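Local coordinates for protein Phenylalanine/tyrosine ammonia-lyase (Rhodosporidium toruloides, PDB 1Y2M) that catalyses the non-oxidative deamination of L-phenylalanine and L-tyrosine to trans-cinnamate and p-coumarate, releasing ammonium, as a homotetramer built as a dimer of dimers, at residues Lys424-Leu429 with Leu507-Arg512; Gly482-Pro487 with Thr513-Asp518. All blocks are in the same frame, centred on the assembly; numbering follows the deposited sequence.

Contact 1 of 2, residues Lys424-Leu429 with Leu507-Arg512; sequences KTRLGL and LISARR
R426 CG and S509 OG both lie trans to the backbone N of their own residues, and a bend at chi3 (55°) then brings the edge of the R426 guanidinium, at NH2, to S509 OG. The contact joins helices 416-443 and 506-560 in the helical core of this PAL/histidase-family enzyme, where the CA atoms of R426 and R512 approach to 7.5 Å. R426 NH2 donates to S509 OG over 2.9 Å; with an N-H...O angle of 164° and the oxygen 8° out of the guanidinium plane, the bond is nearly straight and meets the group at its edge. R512 covers part of one face instead, its CB 3.5 Å above the plane and displaced toward the rim.

The remaining N-H groups hold the plane in place: NE bonds L484 O, NH2 also reaches T513 OG1, and NH1 meets N486 O and the carboxylate of E423, which S509 OG shares. A leucine in place of R426 would probably leave E423 without its buried counter-charge and the L484 carbonyl without this donor. R512 turns its own guanidinium away to E480 and E515 of the second subunit, while R426 CD lies 3.7 Å from R512 CB.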
loop_
_atom_site.group_PDB
_atom_site.type_symbol
_atom_site.label_atom_id
_atom_site.label_comp_id
_atom_site.label_asym_id
_atom_site.label_seq_id
_atom_site.Cartn_x
_atom_site.Cartn_y
_atom_site.Cartn_z
ATOM N N LYS B 424 -2.719 3.331 -13.006
ATOM C CA LYS B 424 -2.033 4.612 -13.285
ATOM C C LYS B 424 -2.942 5.806 -13.060
ATOM O O LYS B 424 -2.551 6.846 -12.495
ATOM C CB LYS B 424 -1.491 4.677 -14.730
ATOM C CG LYS B 424 -0.502 3.595 -15.109
ATOM C CD LYS B 424 -0.399 3.400 -16.676
ATOM C CE LYS B 424 -0.537 4.711 -17.425
ATOM N NZ LYS B 424 -1.924 5.315 -17.639
ATOM N N THR B 425 -4.194 5.681 -13.491
ATOM C CA THR B 425 -5.111 6.811 -13.331
ATOM C C THR B 425 -5.363 7.057 -11.841
ATOM O O THR B 425 -5.471 8.226 -11.419
ATOM C CB THR B 425 -6.394 6.555 -14.124
ATOM O OG1 THR B 425 -6.067 6.419 -15.519
ATOM C CG2 THR B 425 -7.467 7.677 -13.915
ATOM N N ARG B 426 -5.479 6.008 -11.012
ATOM C CA ARG B 426 -5.839 6.243 -9.610
ATOM C C ARG B 426 -4.687 6.936 -8.871
ATOM O O ARG B 426 -4.887 7.787 -7.987
ATOM C CB ARG B 426 -6.183 4.899 -8.969
ATOM C CG ARG B 426 -6.927 5.065 -7.670
ATOM C CD ARG B 426 -7.556 3.778 -7.171
ATOM N NE ARG B 426 -6.622 2.658 -7.022
ATOM C CZ ARG B 426 -6.426 1.649 -7.895
ATOM N NH1 ARG B 426 -5.568 0.689 -7.600
ATOM N NH2 ARG B 426 -7.053 1.556 -9.057
ATOM N N LEU B 427 -3.489 6.617 -9.267
ATOM C CA LEU B 427 -2.329 7.259 -8.680
ATOM C C LEU B 427 -2.312 8.703 -9.144
ATOM O O LEU B 427 -2.120 9.620 -8.347
ATOM C CB LEU B 427 -1.032 6.509 -9.049
ATOM C CG LEU B 427 0.245 7.126 -8.450
ATOM C CD1 LEU B 427 0.223 7.301 -6.961
ATOM C CD2 LEU B 427 1.403 6.283 -8.876
ATOM N N GLY B 428 -2.562 8.935 -10.423
ATOM C CA GLY B 428 -2.713 10.322 -10.900
ATOM C C GLY B 428 -3.732 11.182 -10.190
ATOM O O GLY B 428 -3.478 12.338 -9.882
ATOM N N LEU B 429 -4.889 10.587 -9.901
ATOM C CA LEU B 429 -5.975 11.284 -9.171
ATOM C C LEU B 429 -5.464 11.713 -7.791
ATOM O O LEU B 429 -5.779 12.812 -7.291
ATOM C CB LEU B 429 -7.232 10.427 -9.082
ATOM C CG LEU B 429 -7.903 10.160 -10.429
ATOM C CD1 LEU B 429 -8.931 9.053 -10.303
ATOM C CD2 LEU B 429 -8.494 11.463 -11.016
ATOM N N LEU B 507 -11.594 -4.990 -13.124
ATOM C CA LEU B 507 -12.854 -4.397 -12.683
ATOM C C LEU B 507 -12.720 -3.824 -11.263
ATOM O O LEU B 507 -13.282 -2.772 -10.925
ATOM C CB LEU B 507 -14.037 -5.372 -12.771
ATOM C CG LEU B 507 -15.355 -4.670 -12.415
ATOM C CD1 LEU B 507 -15.750 -3.483 -13.344
ATOM C CD2 LEU B 507 -16.443 -5.700 -12.419
ATOM N N ILE B 508 -12.028 -4.588 -10.423
ATOM C CA ILE B 508 -11.769 -4.110 -9.022
ATOM C C ILE B 508 -10.952 -2.812 -9.082
ATOM O O ILE B 508 -11.237 -1.812 -8.412
ATOM C CB ILE B 508 -11.101 -5.136 -8.149
ATOM C CG1 ILE B 508 -11.938 -6.420 -8.027
ATOM C CG2 ILE B 508 -10.834 -4.570 -6.740
ATOM C CD1 ILE B 508 -11.150 -7.606 -7.455
ATOM N N SER B 509 -9.909 -2.837 -9.898
ATOM C CA SER B 509 -9.114 -1.602 -10.060
ATOM C C SER B 509 -10.014 -0.434 -10.550
ATOM O O SER B 509 -9.924 0.690 -10.011
ATOM C CB SER B 509 -7.917 -1.835 -10.985
ATOM O OG SER B 509 -7.034 -0.736 -10.869
ATOM N N ALA B 510 -10.860 -0.689 -11.567
ATOM C CA ALA B 510 -11.755 0.339 -12.125
ATOM C C ALA B 510 -12.687 0.928 -11.060
ATOM O O ALA B 510 -12.982 2.145 -11.010
ATOM C CB ALA B 510 -12.484 -0.191 -13.295
ATOM N N ARG B 511 -13.179 0.035 -10.193
ATOM C CA ARG B 511 -14.036 0.435 -9.082
ATOM C C ARG B 511 -13.313 1.377 -8.167
ATOM O O ARG B 511 -13.886 2.417 -7.753
ATOM C CB ARG B 511 -14.564 -0.773 -8.325
ATOM C CG ARG B 511 -15.719 -1.514 -9.035
ATOM C CD ARG B 511 -16.157 -2.791 -8.376
ATOM N NE ARG B 511 -16.229 -2.560 -6.952
ATOM C CZ ARG B 511 -15.679 -3.304 -6.000
ATOM N NH1 ARG B 511 -15.005 -4.432 -6.263
ATOM N NH2 ARG B 511 -15.769 -2.848 -4.766
ATOM N N ARG B 512 -12.068 1.037 -7.839
ATOM C CA ARG B 512 -11.331 1.919 -6.926
ATOM C C ARG B 512 -11.025 3.250 -7.588
ATOM O O ARG B 512 -11.146 4.319 -6.952
ATOM C CB ARG B 512 -10.063 1.219 -6.405
ATOM C CG ARG B 512 -10.295 -0.013 -5.575
ATOM C CD ARG B 512 -11.238 0.279 -4.415
ATOM N NE ARG B 512 -11.375 -0.875 -3.542
ATOM C CZ ARG B 512 -12.438 -1.213 -2.860
ATOM N NH1 ARG B 512 -13.643 -0.639 -3.085
ATOM N NH2 ARG B 512 -12.332 -2.280 -2.055
#

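Contact 2 of 2, residues Gly482-Pro487 with Thr513-Asp518; sequences GHLANP and TTESND
L484 and S516 are the residues whose CA atoms come nearest, 6.6 Å apart, where the C-terminal part of helix 468-484 meets helix 506-560. This is helix-to-helix packing in the core of the PAL/histidase fold; beyond the helix the first segment runs on as loop, with psi 147° at N486, through P487.

L484 carries its segment's share of the contact, and its CB points toward the other helix. The S516 hydroxyl comes against the aliphatic flank of L484, with OG 3.3 Å from L484 CB and 3.5 Å from L484 CD1, so a polar atom sits against hydrocarbon. That oxygen also has a weak hydrogen bond to R512 O one turn earlier in its own helix. The torsion at S516 accounts for this double role, since chi1 of -68° holds OG beside the backbone N and opposite the carbonyl carbon.

E515 passes the leucine on a different course, the two side chains crossing at about a right angle. Its extended chain lays CG 4.1 Å from L484 CD1 and carries OE1 to 4.0 Å from L484 CD2, so each methyl of the leucine has a separate neighbour on the glutamate. These are van der Waals contacts; the charge is answered across the subunit boundary, where E515 OE2 forms salt bridges with R512 and R206 of the second subunit. L484 also packs on R512 of that subunit, placing the leucine between its own chain's helix and the neighbour. At the backbone, the L484 carbonyl oxygen accepts from H483 NE2 of the second subunit. On the hydrocarbon side, L484 CG stands 3.8 Å from S516 OG.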
loop_
_atom_site.group_PDB
_atom_site.type_symbol
_atom_site.label_atom_id
_atom_site.label_comp_id
_atom_site.label_asym_id
_atom_site.label_seq_id
_atom_site.Cartn_x
_atom_site.Cartn_y
_atom_site.Cartn_z
ATOM N N GLY B 482 -5.002 9.070 -1.014
ATOM C CA GLY B 482 -3.697 8.434 -0.884
ATOM C C GLY B 482 -3.855 6.925 -0.705
ATOM O O GLY B 482 -3.205 6.150 -1.386
ATOM N N HIS B 483 -4.704 6.513 0.239
ATOM C CA HIS B 483 -4.898 5.075 0.464
ATOM C C HIS B 483 -5.501 4.402 -0.753
ATOM O O HIS B 483 -5.133 3.281 -1.096
ATOM C CB HIS B 483 -5.761 4.889 1.710
ATOM C CG HIS B 483 -6.243 3.508 1.916
ATOM N ND1 HIS B 483 -7.433 3.042 1.407
ATOM C CD2 HIS B 483 -5.700 2.489 2.624
ATOM C CE1 HIS B 483 -7.593 1.781 1.777
ATOM N NE2 HIS B 483 -6.570 1.436 2.549
ATOM N N LEU B 484 -6.444 5.065 -1.414
ATOM C CA LEU B 484 -7.077 4.476 -2.611
ATOM C C LEU B 484 -6.013 4.121 -3.647
ATOM O O LEU B 484 -6.189 3.146 -4.386
ATOM C CB LEU B 484 -8.112 5.437 -3.214
ATOM C CG LEU B 484 -9.482 5.293 -2.554
ATOM C CD1 LEU B 484 -10.386 6.495 -2.834
ATOM C CD2 LEU B 484 -10.172 3.999 -3.065
ATOM N N ALA B 485 -5.008 4.982 -3.796
ATOM C CA ALA B 485 -3.937 4.921 -4.853
ATOM C C ALA B 485 -3.028 3.734 -4.831
ATOM O O ALA B 485 -2.253 3.496 -5.815
ATOM C CB ALA B 485 -3.121 6.196 -4.892
ATOM N N ASN B 486 -2.975 2.955 -3.742
ATOM C CA ASN B 486 -2.199 1.713 -3.728
ATOM C C ASN B 486 -2.709 0.781 -4.796
ATOM O O ASN B 486 -3.902 0.799 -5.125
ATOM C CB ASN B 486 -2.233 1.018 -2.359
ATOM C CG ASN B 486 -1.574 1.859 -1.289
ATOM O OD1 ASN B 486 -0.422 2.316 -1.480
ATOM N ND2 ASN B 486 -2.319 2.135 -0.208
ATOM N N PRO B 487 -1.811 -0.014 -5.378
ATOM C CA PRO B 487 -2.276 -0.880 -6.475
ATOM C C PRO B 487 -3.149 -2.036 -6.012
ATOM O O PRO B 487 -2.967 -2.578 -4.927
ATOM C CB PRO B 487 -0.984 -1.427 -7.068
ATOM C CG PRO B 487 0.040 -1.329 -5.985
ATOM C CD PRO B 487 -0.343 -0.094 -5.188
ATOM N N THR B 513 -10.688 3.243 -8.875
ATOM C CA THR B 513 -10.408 4.520 -9.558
ATOM C C THR B 513 -11.700 5.371 -9.653
ATOM O O THR B 513 -11.617 6.581 -9.579
ATOM C CB THR B 513 -9.816 4.233 -10.944
ATOM O OG1 THR B 513 -8.656 3.415 -10.752
ATOM C CG2 THR B 513 -9.514 5.541 -11.689
ATOM N N THR B 514 -12.893 4.747 -9.832
ATOM C CA THR B 514 -14.160 5.450 -9.858
ATOM C C THR B 514 -14.389 6.114 -8.522
ATOM O O THR B 514 -14.865 7.260 -8.478
ATOM C CB THR B 514 -15.280 4.461 -10.206
ATOM O OG1 THR B 514 -15.060 3.914 -11.525
ATOM C CG2 THR B 514 -16.600 5.138 -10.155
ATOM N N GLU B 515 -14.021 5.442 -7.415
ATOM C CA GLU B 515 -14.174 6.040 -6.091
ATOM C C GLU B 515 -13.193 7.212 -5.955
ATOM O O GLU B 515 -13.556 8.267 -5.403
ATOM C CB GLU B 515 -13.941 5.019 -4.996
ATOM C CG GLU B 515 -14.276 5.609 -3.619
ATOM C CD GLU B 515 -14.285 4.638 -2.447
ATOM O OE1 GLU B 515 -14.123 3.390 -2.628
ATOM O OE2 GLU B 515 -14.465 5.139 -1.299
ATOM N N SER B 516 -11.961 7.066 -6.461
ATOM C CA SER B 516 -11.032 8.191 -6.417
ATOM C C SER B 516 -11.558 9.376 -7.228
ATOM O O SER B 516 -11.435 10.529 -6.800
ATOM C CB SER B 516 -9.652 7.818 -6.923
ATOM O OG SER B 516 -9.059 6.910 -6.009
ATOM N N ASN B 517 -12.226 9.124 -8.360
ATOM C CA ASN B 517 -12.869 10.221 -9.088
ATOM C C ASN B 517 -13.848 10.949 -8.206
ATOM O O ASN B 517 -13.902 12.185 -8.212
ATOM C CB ASN B 517 -13.593 9.827 -10.391
ATOM C CG ASN B 517 -12.667 9.556 -11.539
ATOM O OD1 ASN B 517 -11.607 10.160 -11.643
ATOM N ND2 ASN B 517 -13.121 8.702 -12.487
ATOM N N ASP B 518 -14.617 10.206 -7.424
ATOM C CA ASP B 518 -15.664 10.759 -6.592
ATOM C C ASP B 518 -15.042 11.626 -5.503
ATOM O O ASP B 518 -15.437 12.786 -5.258
ATOM C CB ASP B 518 -16.454 9.619 -5.958
ATOM C CG ASP B 518 -17.791 10.079 -5.355
ATOM O OD1 ASP B 518 -18.415 11.084 -5.843
ATOM O OD2 ASP B 518 -18.248 9.381 -4.419
#

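How the contacts relate
From the N terminus the chain first passes through 424-429 on helix 416-443, then 482-487 at the end of helix 468-484, and reaches helix 506-560, which supplies 507-512 and 513-518 in direct succession. Contact 1 closes a loop of 77 intervening residues and contact 2 one of 25; because their segments alternate, the two closures cross. Successive parts of one long helix thus receive the two helices that precede it, with the contact centres about 6 Å apart. R426 of contact 1 reaches into contact 2, where its CG lies 3.3 Å from S516 OG. Both contacts also touch the third subunit.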